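Local structure of universal stress protein MT1672 (Mycobacterium tuberculosis, 1TQ8) at residues V20-D25 with M31-R36; R36-A41 with E88-A93; N97-P102 with D116-D121. The protein is of unknown function but belongs to the universal stress protein A family, some of whose members bind ATP or related nucleotides. All coordinates share one frame; numbering follows the deposited sequence.

Contact 1 of 3, residues V20-D25 with M31-R36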
ATOM      1  N   VAL A  20      20.470 -12.479  -2.804  1.00 32.87           N
ATOM      2  CA  VAL A  20      19.152 -12.474  -2.190  1.00 30.18           C
ATOM      3  C   VAL A  20      19.155 -12.049  -0.724  1.00 33.02           C
ATOM      4  O   VAL A  20      19.950 -12.550   0.078  1.00 34.33           O
ATOM      5  CB  VAL A  20      18.531 -13.882  -2.245  1.00 30.43           C
ATOM      6  CG1 VAL A  20      17.064 -13.837  -1.833  1.00 27.37           C
ATOM      7  CG2 VAL A  20      18.684 -14.455  -3.641  1.00 29.80           C
ATOM      8  N   VAL A  21      18.262 -11.125  -0.373  1.00 30.73           N
ATOM      9  CA  VAL A  21      18.140 -10.684   1.010  1.00 29.44           C
ATOM     10  C   VAL A  21      16.731 -11.041   1.463  1.00 29.77           C
ATOM     11  O   VAL A  21      15.763 -10.727   0.779  1.00 32.52           O
ATOM     12  CB  VAL A  21      18.344  -9.154   1.157  1.00 30.29           C
ATOM     13  CG1 VAL A  21      18.260  -8.759   2.628  1.00 27.56           C
ATOM     14  CG2 VAL A  21      19.692  -8.750   0.593  1.00 29.99           C
ATOM     15  N   VAL A  22      16.619 -11.729   2.595  1.00 29.99           N
ATOM     16  CA  VAL A  22      15.318 -12.111   3.127  1.00 28.53           C
ATOM     17  C   VAL A  22      15.243 -11.642   4.560  1.00 29.40           C
ATOM     18  O   VAL A  22      16.232 -11.700   5.281  1.00 31.48           O
ATOM     19  CB  VAL A  22      15.086 -13.654   3.101  1.00 29.66           C
ATOM     20  CG1 VAL A  22      16.165 -14.378   3.893  1.00 26.86           C
ATOM     21  CG2 VAL A  22      13.714 -13.985   3.666  1.00 23.87           C
ATOM     22  N   GLY A  23      14.067 -11.179   4.972  1.00 31.33           N
ATOM     23  CA  GLY A  23      13.898 -10.699   6.333  1.00 29.82           C
ATOM     24  C   GLY A  23      13.125 -11.691   7.173  1.00 30.87           C
ATOM     25  O   GLY A  23      12.233 -12.370   6.669  1.00 31.87           O
ATOM     26  N   THR A  24      13.472 -11.800   8.450  1.00 30.97           N
ATOM     27  CA  THR A  24      12.762 -12.711   9.335  1.00 32.43           C
ATOM     28  C   THR A  24      12.733 -12.225  10.770  1.00 33.23           C
ATOM     29  O   THR A  24      13.722 -11.684  11.278  1.00 34.30           O
ATOM     30  CB  THR A  24      13.379 -14.128   9.355  1.00 32.85           C
ATOM     31  OG1 THR A  24      12.695 -14.918  10.335  1.00 34.20           O
ATOM     32  CG2 THR A  24      14.852 -14.076   9.736  1.00 29.16           C
ATOM     33  N   ASP A  25      11.593 -12.426  11.420  1.00 33.67           N
ATOM     34  CA  ASP A  25      11.434 -12.042  12.815  1.00 36.49           C
ATOM     35  C   ASP A  25      11.402 -13.321  13.651  1.00 38.93           C
ATOM     36  O   ASP A  25      11.168 -13.287  14.858  1.00 39.94           O
ATOM     37  CB  ASP A  25      10.156 -11.212  13.009  1.00 36.82           C
ATOM     38  CG  ASP A  25       8.880 -12.037  12.891  1.00 39.81           C
ATOM     39  OD1 ASP A  25       8.810 -12.938  12.035  1.00 42.09           O
ATOM     40  OD2 ASP A  25       7.928 -11.772  13.655  1.00 43.76           O
HETATM   41  N   MSE A  31       9.918 -17.972   8.557  1.00 56.71           N
HETATM   42  CA  MSE A  31      10.710 -19.147   8.228  1.00 57.68           C
HETATM   43  C   MSE A  31      10.327 -19.721   6.868  1.00 54.80           C
HETATM   44  O   MSE A  31      11.176 -20.259   6.162  1.00 54.20           O
HETATM   45  CB  MSE A  31      10.609 -20.204   9.335  1.00 62.83           C
HETATM   46  CG  MSE A  31      11.262 -19.759  10.649  1.00 70.42           C
HETATM   47 SE   MSE A  31      13.073 -19.013  10.437  1.00 82.90          SE
HETATM   48  CE  MSE A  31      14.079 -20.638  10.728  1.00 79.31           C
ATOM     49  N   ARG A  32       9.062 -19.600   6.483  1.00 51.65           N
ATOM     50  CA  ARG A  32       8.667 -20.097   5.173  1.00 49.76           C
ATOM     51  C   ARG A  32       9.296 -19.209   4.110  1.00 46.86           C
ATOM     52  O   ARG A  32       9.605 -19.671   3.018  1.00 47.50           O
ATOM     53  CB  ARG A  32       7.147 -20.094   5.000  1.00 51.49           C
ATOM     54  CG  ARG A  32       6.423 -21.087   5.871  1.00 54.57           C
ATOM     55  CD  ARG A  32       4.950 -21.136   5.526  1.00 59.23           C
ATOM     56  NE  ARG A  32       4.256 -22.199   6.254  1.00 65.88           N
ATOM     57  CZ  ARG A  32       4.534 -23.500   6.136  1.00 68.69           C
ATOM     58  NH1 ARG A  32       5.498 -23.910   5.318  1.00 68.28           N
ATOM     59  NH2 ARG A  32       3.845 -24.396   6.835  1.00 69.77           N
ATOM     60  N   ALA A  33       9.493 -17.932   4.426  1.00 42.72           N
ATOM     61  CA  ALA A  33      10.096 -17.025   3.451  1.00 40.96           C
ATOM     62  C   ALA A  33      11.591 -17.325   3.361  1.00 39.21           C
ATOM     63  O   ALA A  33      12.221 -17.112   2.326  1.00 37.31           O
ATOM     64  CB  ALA A  33       9.862 -15.568   3.852  1.00 37.71           C
ATOM     65  N   VAL A  34      12.151 -17.823   4.458  1.00 38.48           N
ATOM     66  CA  VAL A  34      13.558 -18.182   4.486  1.00 38.53           C
ATOM     67  C   VAL A  34      13.749 -19.401   3.583  1.00 39.59           C
ATOM     68  O   VAL A  34      14.663 -19.430   2.764  1.00 39.28           O
ATOM     69  CB  VAL A  34      14.010 -18.512   5.920  1.00 38.57           C
ATOM     70  CG1 VAL A  34      15.417 -19.074   5.911  1.00 35.76           C
ATOM     71  CG2 VAL A  34      13.952 -17.255   6.777  1.00 37.91           C
ATOM     72  N   ASP A  35      12.874 -20.394   3.724  1.00 40.44           N
ATOM     73  CA  ASP A  35      12.959 -21.598   2.903  1.00 42.66           C
ATOM     74  C   ASP A  35      12.857 -21.229   1.428  1.00 42.87           C
ATOM     75  O   ASP A  35      13.643 -21.704   0.608  1.00 43.81           O
ATOM     76  CB  ASP A  35      11.843 -22.600   3.242  1.00 44.85           C
ATOM     77  CG  ASP A  35      11.974 -23.194   4.642  1.00 47.83           C
ATOM     78  OD1 ASP A  35      13.088 -23.600   5.037  1.00 51.54           O
ATOM     79  OD2 ASP A  35      10.950 -23.273   5.353  1.00 50.70           O
ATOM     80  N   ARG A  36      11.895 -20.380   1.081  1.00 41.64           N
ATOM     81  CA  ARG A  36      11.740 -19.992  -0.316  1.00 39.90           C
ATOM     82  C   ARG A  36      12.953 -19.212  -0.807  1.00 39.53           C
ATOM     83  O   ARG A  36      13.405 -19.418  -1.928  1.00 40.21           O
ATOM     84  CB  ARG A  36      10.469 -19.163  -0.509  1.00 40.20           C
ATOM     85  CG  ARG A  36      10.329 -18.556  -1.904  1.00 43.31           C
ATOM     86  CD  ARG A  36      10.304 -19.626  -2.991  1.00 44.68           C
ATOM     87  NE  ARG A  36       9.216 -20.574  -2.776  1.00 45.37           N
ATOM     88  CZ  ARG A  36       9.024 -21.669  -3.502  1.00 47.99           C
ATOM     89  NH1 ARG A  36       9.851 -21.959  -4.498  1.00 47.37           N
ATOM     90  NH2 ARG A  36       8.007 -22.482  -3.225  1.00 47.35           N
TER
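Val22, Thr24, Ala33 and Val34 form a buried strand-to-helix contact, and Met31 joins them at one end. The contact is mainly apolar. Val22 CG2 lies 3.7 Å from Ala33 O and 4.2 Å from Ala33 CB. One methyl of the strand thus rests on both the side chain and the backbone of Ala33, and it reaches Val34 N at 4.2 Å. With chi1 at 58°, CG1 of Val22 sits between the backbone N and the carbonyl carbon, which leaves CG2 opposite the N. Further along, Thr24 CB meets Val34 CG2 at 4.1 Å, so the helix offers neighbouring residues to two alternate residues of the strand segment.

At the Thr24 end the contact is looser. Thr24 OG1 is 4.1 Å from SE of Met31, which is a selenomethionine, and the two side chains approach at a slant. No hydrogen bond links the segments. The Thr24 hydroxyl is nevertheless well supplied within the turn, where OG1 is bonded to Gly26 N and to Ser30 OG. Its chi1 of 175° turns OG1 away from its own N and towards these partners. Thr24 therefore ties the turn to the start of the helix while its carbon atoms pack on Val34.

The contact joins the first two elements of the beta-alpha-beta unit made by strand 19-23, helix 28-41 and strand 46-52. Strand 19-23 runs between strands 46-52 and 122-126 in the parallel sheet. Val22 also touches Leu47 and Val124 on these strands, and Thr24 touches Ala86 of helix 79-91.

Contact 2 of 3, residues R36-A41 with E88-A93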
ATOM      1  N   ARG A  36      11.895 -20.380   1.081  1.00 41.64           N
ATOM      2  CA  ARG A  36      11.740 -19.992  -0.316  1.00 39.90           C
ATOM      3  C   ARG A  36      12.953 -19.212  -0.807  1.00 39.53           C
ATOM      4  O   ARG A  36      13.405 -19.418  -1.928  1.00 40.21           O
ATOM      5  CB  ARG A  36      10.469 -19.163  -0.509  1.00 40.20           C
ATOM      6  CG  ARG A  36      10.329 -18.556  -1.904  1.00 43.31           C
ATOM      7  CD  ARG A  36      10.304 -19.626  -2.991  1.00 44.68           C
ATOM      8  NE  ARG A  36       9.216 -20.574  -2.776  1.00 45.37           N
ATOM      9  CZ  ARG A  36       9.024 -21.669  -3.502  1.00 47.99           C
ATOM     10  NH1 ARG A  36       9.851 -21.959  -4.498  1.00 47.37           N
ATOM     11  NH2 ARG A  36       8.007 -22.482  -3.225  1.00 47.35           N
ATOM     12  N   ALA A  37      13.486 -18.320   0.027  1.00 38.51           N
ATOM     13  CA  ALA A  37      14.653 -17.537  -0.370  1.00 37.00           C
ATOM     14  C   ALA A  37      15.862 -18.455  -0.541  1.00 38.10           C
ATOM     15  O   ALA A  37      16.699 -18.254  -1.427  1.00 36.33           O
ATOM     16  CB  ALA A  37      14.951 -16.462   0.672  1.00 35.26           C
ATOM     17  N   ALA A  38      15.951 -19.462   0.322  1.00 40.47           N
ATOM     18  CA  ALA A  38      17.049 -20.423   0.262  1.00 42.33           C
ATOM     19  C   ALA A  38      16.958 -21.221  -1.035  1.00 42.98           C
ATOM     20  O   ALA A  38      17.968 -21.435  -1.716  1.00 43.21           O
ATOM     21  CB  ALA A  38      16.990 -21.361   1.457  1.00 41.72           C
ATOM     22  N   GLN A  39      15.741 -21.642  -1.373  1.00 42.47           N
ATOM     23  CA  GLN A  39      15.486 -22.410  -2.588  1.00 43.73           C
ATOM     24  C   GLN A  39      15.896 -21.631  -3.824  1.00 42.89           C
ATOM     25  O   GLN A  39      16.312 -22.215  -4.813  1.00 43.59           O
ATOM     26  CB  GLN A  39      13.999 -22.765  -2.681  1.00 46.28           C
ATOM     27  CG  GLN A  39      13.611 -23.638  -3.881  1.00 53.80           C
ATOM     28  CD  GLN A  39      13.527 -22.869  -5.202  1.00 57.65           C
ATOM     29  OE1 GLN A  39      12.816 -21.866  -5.309  1.00 59.90           O
ATOM     30  NE2 GLN A  39      14.236 -23.353  -6.219  1.00 58.15           N
ATOM     31  N   ILE A  40      15.785 -20.310  -3.762  1.00 42.67           N
ATOM     32  CA  ILE A  40      16.132 -19.468  -4.896  1.00 41.05           C
ATOM     33  C   ILE A  40      17.621 -19.178  -4.942  1.00 40.91           C
ATOM     34  O   ILE A  40      18.207 -19.071  -6.014  1.00 39.37           O
ATOM     35  CB  ILE A  40      15.374 -18.120  -4.836  1.00 41.13           C
ATOM     36  CG1 ILE A  40      13.871 -18.379  -4.841  1.00 40.94           C
ATOM     37  CG2 ILE A  40      15.796 -17.220  -5.994  1.00 39.34           C
ATOM     38  CD1 ILE A  40      13.021 -17.147  -4.694  1.00 41.11           C
ATOM     39  N   ALA A  41      18.233 -19.027  -3.775  1.00 41.34           N
ATOM     40  CA  ALA A  41      19.658 -18.727  -3.724  1.00 44.43           C
ATOM     41  C   ALA A  41      20.469 -19.955  -4.126  1.00 45.52           C
ATOM     42  O   ALA A  41      21.482 -19.851  -4.819  1.00 43.82           O
ATOM     43  CB  ALA A  41      20.041 -18.268  -2.330  1.00 43.89           C
ATOM     44  N   GLU A  88      20.507 -21.815   9.920  1.00 47.30           N
ATOM     45  CA  GLU A  88      20.475 -23.280   9.902  1.00 51.77           C
ATOM     46  C   GLU A  88      19.405 -23.788   8.957  1.00 51.80           C
ATOM     47  O   GLU A  88      19.623 -24.741   8.210  1.00 53.46           O
ATOM     48  CB  GLU A  88      20.223 -23.850  11.305  1.00 54.77           C
ATOM     49  CG  GLU A  88      21.361 -23.599  12.287  1.00 61.53           C
ATOM     50  CD  GLU A  88      22.607 -24.442  12.000  1.00 65.33           C
ATOM     51  OE1 GLU A  88      23.041 -24.512  10.824  1.00 66.78           O
ATOM     52  OE2 GLU A  88      23.164 -25.025  12.960  1.00 66.67           O
ATOM     53  N   ARG A  89      18.243 -23.151   8.979  1.00 51.58           N
ATOM     54  CA  ARG A  89      17.176 -23.587   8.104  1.00 51.06           C
ATOM     55  C   ARG A  89      17.507 -23.290   6.646  1.00 48.94           C
ATOM     56  O   ARG A  89      17.175 -24.074   5.762  1.00 49.40           O
ATOM     57  CB  ARG A  89      15.858 -22.932   8.510  1.00 54.17           C
ATOM     58  CG  ARG A  89      14.675 -23.440   7.718  1.00 59.59           C
ATOM     59  CD  ARG A  89      13.405 -23.381   8.527  1.00 62.40           C
ATOM     60  NE  ARG A  89      12.292 -23.963   7.786  1.00 67.02           N
ATOM     61  CZ  ARG A  89      11.087 -24.179   8.302  1.00 68.98           C
ATOM     62  NH1 ARG A  89      10.836 -23.865   9.569  1.00 69.07           N
ATOM     63  NH2 ARG A  89      10.130 -24.707   7.552  1.00 70.98           N
ATOM     64  N   ALA A  90      18.171 -22.171   6.384  1.00 47.21           N
ATOM     65  CA  ALA A  90      18.531 -21.849   5.005  1.00 48.53           C
ATOM     66  C   ALA A  90      19.400 -22.972   4.432  1.00 49.23           C
ATOM     67  O   ALA A  90      19.155 -23.451   3.320  1.00 48.47           O
ATOM     68  CB  ALA A  90      19.276 -20.510   4.932  1.00 44.73           C
ATOM     69  N   HIS A  91      20.411 -23.393   5.191  1.00 50.89           N
ATOM     70  CA  HIS A  91      21.295 -24.471   4.742  1.00 53.35           C
ATOM     71  C   HIS A  91      20.487 -25.736   4.428  1.00 51.84           C
ATOM     72  O   HIS A  91      20.596 -26.287   3.337  1.00 50.19           O
ATOM     73  CB  HIS A  91      22.367 -24.762   5.804  1.00 54.98           C
ATOM     74  CG  HIS A  91      23.460 -23.733   5.859  1.00 58.14           C
ATOM     75  ND1 HIS A  91      24.098 -23.381   7.032  1.00 59.73           N
ATOM     76  CD2 HIS A  91      24.029 -22.982   4.885  1.00 58.25           C
ATOM     77  CE1 HIS A  91      25.009 -22.457   6.778  1.00 58.16           C
ATOM     78  NE2 HIS A  91      24.988 -22.196   5.483  1.00 58.57           N
ATOM     79  N   ASN A  92      19.655 -26.177   5.365  1.00 51.65           N
ATOM     80  CA  ASN A  92      18.854 -27.371   5.139  1.00 53.19           C
ATOM     81  C   ASN A  92      17.940 -27.243   3.938  1.00 53.62           C
ATOM     82  O   ASN A  92      17.285 -28.205   3.548  1.00 56.58           O
ATOM     83  CB  ASN A  92      18.016 -27.704   6.369  1.00 52.49           C
ATOM     84  CG  ASN A  92      18.861 -27.895   7.604  1.00 53.08           C
ATOM     85  OD1 ASN A  92      20.059 -28.173   7.507  1.00 52.63           O
ATOM     86  ND2 ASN A  92      18.245 -27.763   8.775  1.00 51.26           N
ATOM     87  N   ALA A  93      17.880 -26.057   3.350  1.00 54.00           N
ATOM     88  CA  ALA A  93      17.026 -25.860   2.192  1.00 53.47           C
ATOM     89  C   ALA A  93      17.861 -25.779   0.922  1.00 54.37           C
ATOM     90  O   ALA A  93      17.356 -25.413  -0.139  1.00 55.71           O
ATOM     91  CB  ALA A  93      16.199 -24.605   2.362  1.00 53.80           C
TER
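Ala38 turns its CB toward segment 88-93, and Ala93 turns its own CB back. The two methyls meet at a slant, with Ala38 CB 3.5 Å from Ala93 CB. This is tight for two methyl groups. The model is crowded at the backbone N of Ala93, so its exact placement is less sure. Ala90 is turned differently. Its CB leaves the backbone across the direction of approach, and Ala38 CB is 4.2 Å from Ala90 CB. The same Ala38 methyl lies 3.5 Å from Ala90 O, so it touches the backbone of the partner as well as its side chain. The Ala38 methyl thus touches both Ala90 and Ala93.

Small side chains let the backbones come close. The CA atoms of Ala38 and Ala90 are 5.2 Å apart. Helices 28-41 and 79-91 are two of the helices that cover a parallel sheet in the alpha/beta fold of the universal stress protein family. Both lean on strand 46-52, where Ala37, Ala41 and Ala90 all touch Leu47. Ala90 reaches on to Val98 of strand 97-103.

No hydrogen bond crosses between 36-41 and 88-93. Gln39 is at the margin of the contact. Its CG is anti to the backbone N, with chi1 at -177°, and the amide end leads away from segment 88-93. Gln39 OE1 instead accepts a weak bond from Arg36 NH1 at 3.1 Å, with an N-H...O angle of 130°. The same Arg36 NH1 is bonded to Ser15 O of the second subunit, and the guanidinium makes a cation-pi contact with Tyr17 of that subunit.

Contact 3 of 3, residues N97-P102 with D116-D121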
ATOM      1  N   ASN A  97      25.741 -20.568   0.509  1.00 55.70           N
ATOM      2  CA  ASN A  97      26.376 -19.339   0.972  1.00 54.80           C
ATOM      3  C   ASN A  97      25.390 -18.433   1.706  1.00 53.74           C
ATOM      4  O   ASN A  97      24.683 -17.632   1.090  1.00 53.43           O
ATOM      5  CB  ASN A  97      26.963 -18.611  -0.233  1.00 56.20           C
ATOM      6  CG  ASN A  97      27.328 -19.569  -1.354  1.00 58.57           C
ATOM      7  OD1 ASN A  97      28.039 -20.549  -1.135  1.00 59.98           O
ATOM      8  ND2 ASN A  97      26.838 -19.297  -2.559  1.00 59.25           N
ATOM      9  N   VAL A  98      25.375 -18.542   3.029  1.00 50.75           N
ATOM     10  CA  VAL A  98      24.456 -17.774   3.846  1.00 47.38           C
ATOM     11  C   VAL A  98      25.126 -16.966   4.943  1.00 45.97           C
ATOM     12  O   VAL A  98      26.028 -17.452   5.618  1.00 45.15           O
ATOM     13  CB  VAL A  98      23.430 -18.720   4.506  1.00 46.74           C
ATOM     14  CG1 VAL A  98      22.415 -17.927   5.310  1.00 45.58           C
ATOM     15  CG2 VAL A  98      22.733 -19.556   3.433  1.00 47.03           C
ATOM     16  N   GLU A  99      24.694 -15.722   5.110  1.00 44.93           N
ATOM     17  CA  GLU A  99      25.224 -14.882   6.175  1.00 44.85           C
ATOM     18  C   GLU A  99      24.058 -14.163   6.843  1.00 42.82           C
ATOM     19  O   GLU A  99      23.010 -13.943   6.231  1.00 41.26           O
ATOM     20  CB  GLU A  99      26.269 -13.895   5.640  1.00 46.86           C
ATOM     21  CG  GLU A  99      25.785 -12.919   4.595  1.00 52.12           C
ATOM     22  CD  GLU A  99      26.938 -12.179   3.910  1.00 55.31           C
ATOM     23  OE1 GLU A  99      27.444 -12.676   2.875  1.00 57.46           O
ATOM     24  OE2 GLU A  99      27.344 -11.106   4.412  1.00 53.88           O
ATOM     25  N   GLU A 100      24.238 -13.835   8.112  1.00 42.12           N
ATOM     26  CA  GLU A 100      23.205 -13.171   8.888  1.00 40.16           C
ATOM     27  C   GLU A 100      23.525 -11.698   9.014  1.00 38.64           C
ATOM     28  O   GLU A 100      24.670 -11.286   8.834  1.00 39.16           O
ATOM     29  CB  GLU A 100      23.129 -13.784  10.273  1.00 40.61           C
ATOM     30  CG  GLU A 100      24.311 -13.409  11.123  1.00 43.32           C
ATOM     31  CD  GLU A 100      24.319 -14.143  12.421  1.00 45.20           C
ATOM     32  OE1 GLU A 100      24.927 -13.621  13.376  1.00 50.68           O
ATOM     33  OE2 GLU A 100      23.727 -15.244  12.482  1.00 46.03           O
ATOM     34  N   ARG A 101      22.514 -10.913   9.369  1.00 37.52           N
ATOM     35  CA  ARG A 101      22.681  -9.475   9.485  1.00 34.89           C
ATOM     36  C   ARG A 101      21.568  -8.866  10.329  1.00 34.02           C
ATOM     37  O   ARG A 101      20.390  -9.105  10.071  1.00 35.16           O
ATOM     38  CB  ARG A 101      22.593  -8.879   8.086  1.00 38.25           C
ATOM     39  CG  ARG A 101      23.279  -7.571   7.865  1.00 39.06           C
ATOM     40  CD  ARG A 101      24.541  -7.837   7.090  1.00 39.65           C
ATOM     41  NE  ARG A 101      24.924  -6.705   6.268  1.00 43.57           N
ATOM     42  CZ  ARG A 101      25.879  -6.756   5.349  1.00 46.55           C
ATOM     43  NH1 ARG A 101      26.536  -7.893   5.148  1.00 44.99           N
ATOM     44  NH2 ARG A 101      26.179  -5.676   4.633  1.00 48.01           N
ATOM     45  N   PRO A 102      21.921  -8.111  11.380  1.00 33.50           N
ATOM     46  CA  PRO A 102      20.881  -7.487  12.200  1.00 30.74           C
ATOM     47  C   PRO A 102      20.567  -6.152  11.503  1.00 30.58           C
ATOM     48  O   PRO A 102      21.466  -5.518  10.933  1.00 27.89           O
ATOM     49  CB  PRO A 102      21.576  -7.258  13.542  1.00 30.41           C
ATOM     50  CG  PRO A 102      22.680  -8.238  13.546  1.00 31.82           C
ATOM     51  CD  PRO A 102      23.182  -8.175  12.133  1.00 30.68           C
ATOM     52  N   ASP A 116      21.583  -1.719  -1.272  1.00 36.44           N
ATOM     53  CA  ASP A 116      22.519  -0.908  -2.029  1.00 39.96           C
ATOM     54  C   ASP A 116      23.950  -1.330  -1.710  1.00 41.16           C
ATOM     55  O   ASP A 116      24.779  -1.462  -2.605  1.00 41.42           O
ATOM     56  CB  ASP A 116      22.338   0.574  -1.687  1.00 41.94           C
ATOM     57  CG  ASP A 116      20.953   1.106  -2.057  1.00 49.04           C
ATOM     58  OD1 ASP A 116      20.635   2.255  -1.656  1.00 50.46           O
ATOM     59  OD2 ASP A 116      20.182   0.392  -2.750  1.00 49.37           O
ATOM     60  N   GLU A 117      24.231  -1.549  -0.428  1.00 42.57           N
ATOM     61  CA  GLU A 117      25.566  -1.921   0.017  1.00 43.87           C
ATOM     62  C   GLU A 117      26.014  -3.302  -0.473  1.00 43.69           C
ATOM     63  O   GLU A 117      27.189  -3.513  -0.758  1.00 42.84           O
ATOM     64  CB  GLU A 117      25.616  -1.859   1.544  1.00 45.46           C
ATOM     65  CG  GLU A 117      26.936  -1.371   2.098  1.00 52.49           C
ATOM     66  CD  GLU A 117      27.299   0.028   1.624  1.00 54.45           C
ATOM     67  OE1 GLU A 117      26.599   0.991   2.006  1.00 56.15           O
ATOM     68  OE2 GLU A 117      28.285   0.162   0.867  1.00 56.90           O
ATOM     69  N   GLU A 118      25.076  -4.237  -0.578  1.00 42.86           N
ATOM     70  CA  GLU A 118      25.386  -5.587  -1.024  1.00 43.01           C
ATOM     71  C   GLU A 118      24.962  -5.811  -2.476  1.00 42.13           C
ATOM     72  O   GLU A 118      25.060  -6.919  -2.997  1.00 39.65           O
ATOM     73  CB  GLU A 118      24.690  -6.598  -0.111  1.00 44.65           C
ATOM     74  CG  GLU A 118      25.352  -6.768   1.256  1.00 50.40           C
ATOM     75  CD  GLU A 118      26.486  -7.791   1.230  1.00 53.54           C
ATOM     76  OE1 GLU A 118      27.256  -7.876   2.214  1.00 55.75           O
ATOM     77  OE2 GLU A 118      26.602  -8.522   0.223  1.00 54.47           O
ATOM     78  N   LYS A 119      24.481  -4.757  -3.127  1.00 41.31           N
ATOM     79  CA  LYS A 119      24.051  -4.872  -4.514  1.00 41.94           C
ATOM     80  C   LYS A 119      23.049  -6.016  -4.710  1.00 40.06           C
ATOM     81  O   LYS A 119      23.159  -6.795  -5.657  1.00 39.74           O
ATOM     82  CB  LYS A 119      25.279  -5.069  -5.413  1.00 44.09           C
ATOM     83  CG  LYS A 119      26.130  -3.801  -5.537  1.00 49.98           C
ATOM     84  CD  LYS A 119      27.565  -4.080  -5.965  1.00 54.01           C
ATOM     85  CE  LYS A 119      28.346  -4.781  -4.859  1.00 58.58           C
ATOM     86  NZ  LYS A 119      29.765  -5.052  -5.255  1.00 61.62           N
ATOM     87  N   ALA A 120      22.067  -6.102  -3.815  1.00 36.68           N
ATOM     88  CA  ALA A 120      21.032  -7.137  -3.891  1.00 35.22           C
ATOM     89  C   ALA A 120      20.228  -7.032  -5.188  1.00 34.83           C
ATOM     90  O   ALA A 120      20.193  -5.975  -5.819  1.00 32.81           O
ATOM     91  CB  ALA A 120      20.080  -7.013  -2.687  1.00 32.47           C
ATOM     92  N   ASP A 121      19.593  -8.131  -5.588  1.00 34.10           N
ATOM     93  CA  ASP A 121      18.759  -8.117  -6.783  1.00 35.75           C
ATOM     94  C   ASP A 121      17.371  -8.681  -6.477  1.00 33.98           C
ATOM     95  O   ASP A 121      16.468  -8.635  -7.308  1.00 35.41           O
ATOM     96  CB  ASP A 121      19.430  -8.863  -7.953  1.00 37.94           C
ATOM     97  CG  ASP A 121      19.882 -10.264  -7.592  1.00 43.03           C
ATOM     98  OD1 ASP A 121      20.782 -10.781  -8.286  1.00 45.89           O
ATOM     99  OD2 ASP A 121      19.343 -10.860  -6.635  1.00 46.07           O
TER
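A surface salt-bridge network of Glu99, Arg101 and Glu118 connects the strand to the turn that ends helix 107-117. That turn is a Schellman motif. Lys119, with positive phi, is its C-prime residue, and Glu118 stands just before it.

Arg101 NH1 is the hub. It makes a salt bridge with Glu118 OE1 at 3.0 Å, but the N-H...O angle of 133° makes the hydrogen bond weak. The two side chains come from opposite directions, and the guanidinium and carboxylate planes are 72° apart. The acid therefore does not lie flat against the two NH groups as a paired, two-bond bridge would. Arg101 NH2 is close as well, 3.4 Å from Glu118 OE1 and 3.6 Å from Glu118 CG, so the guanidinium also packs on the aliphatic part of the glutamate. Chi1 of Glu118, -75°, sets CG opposite its own carbonyl carbon, where it meets the guanidinium; a bend at chi2 then turns the carboxylate.

Glu99 is two residues before Arg101 on the strand and reaches to the same side. Its OE2 forms a second, longer salt bridge to Arg101 NH1 at 3.4 Å. The two acids come near each other, with Glu99 OE2 3.9 Å from Glu118 OE1. The shared arginine probably offsets this repulsion. Lys46 NZ, in a salt bridge with Glu118 OE2, may also ease it.

Strand 97-103 is outermost in the sheet of this chain and pairs with strand 46-52. Arg101 also touches Leu114 of helix 107-117, while Glu118 touches Ile48. Val98, just before Glu99, packs on His91 of helix 79-91.

Contacts 1 and 2 share Arg36 and helix 28-41, and their centres are about 8 Å apart. A salt bridge of Asp35 OD2 with Arg89 NH2, 2.7 Å, joins them, and Val22 CB packs on Ala37 CB at 3.7 Å. Contact 3 is farther off, its centre about 12 Å from that of contact 1 and 14 Å from that of contact 2. It still meets both: Val21 CG2 touches Ala120 CB at 3.7 Å, and Ala90 CB touches Val98 CG2 at 3.9 Å. In ATP-binding relatives the turn after the first strand borders the nucleotide site, so the 20-25 end of contact 1 would probably lie close to any such pocket.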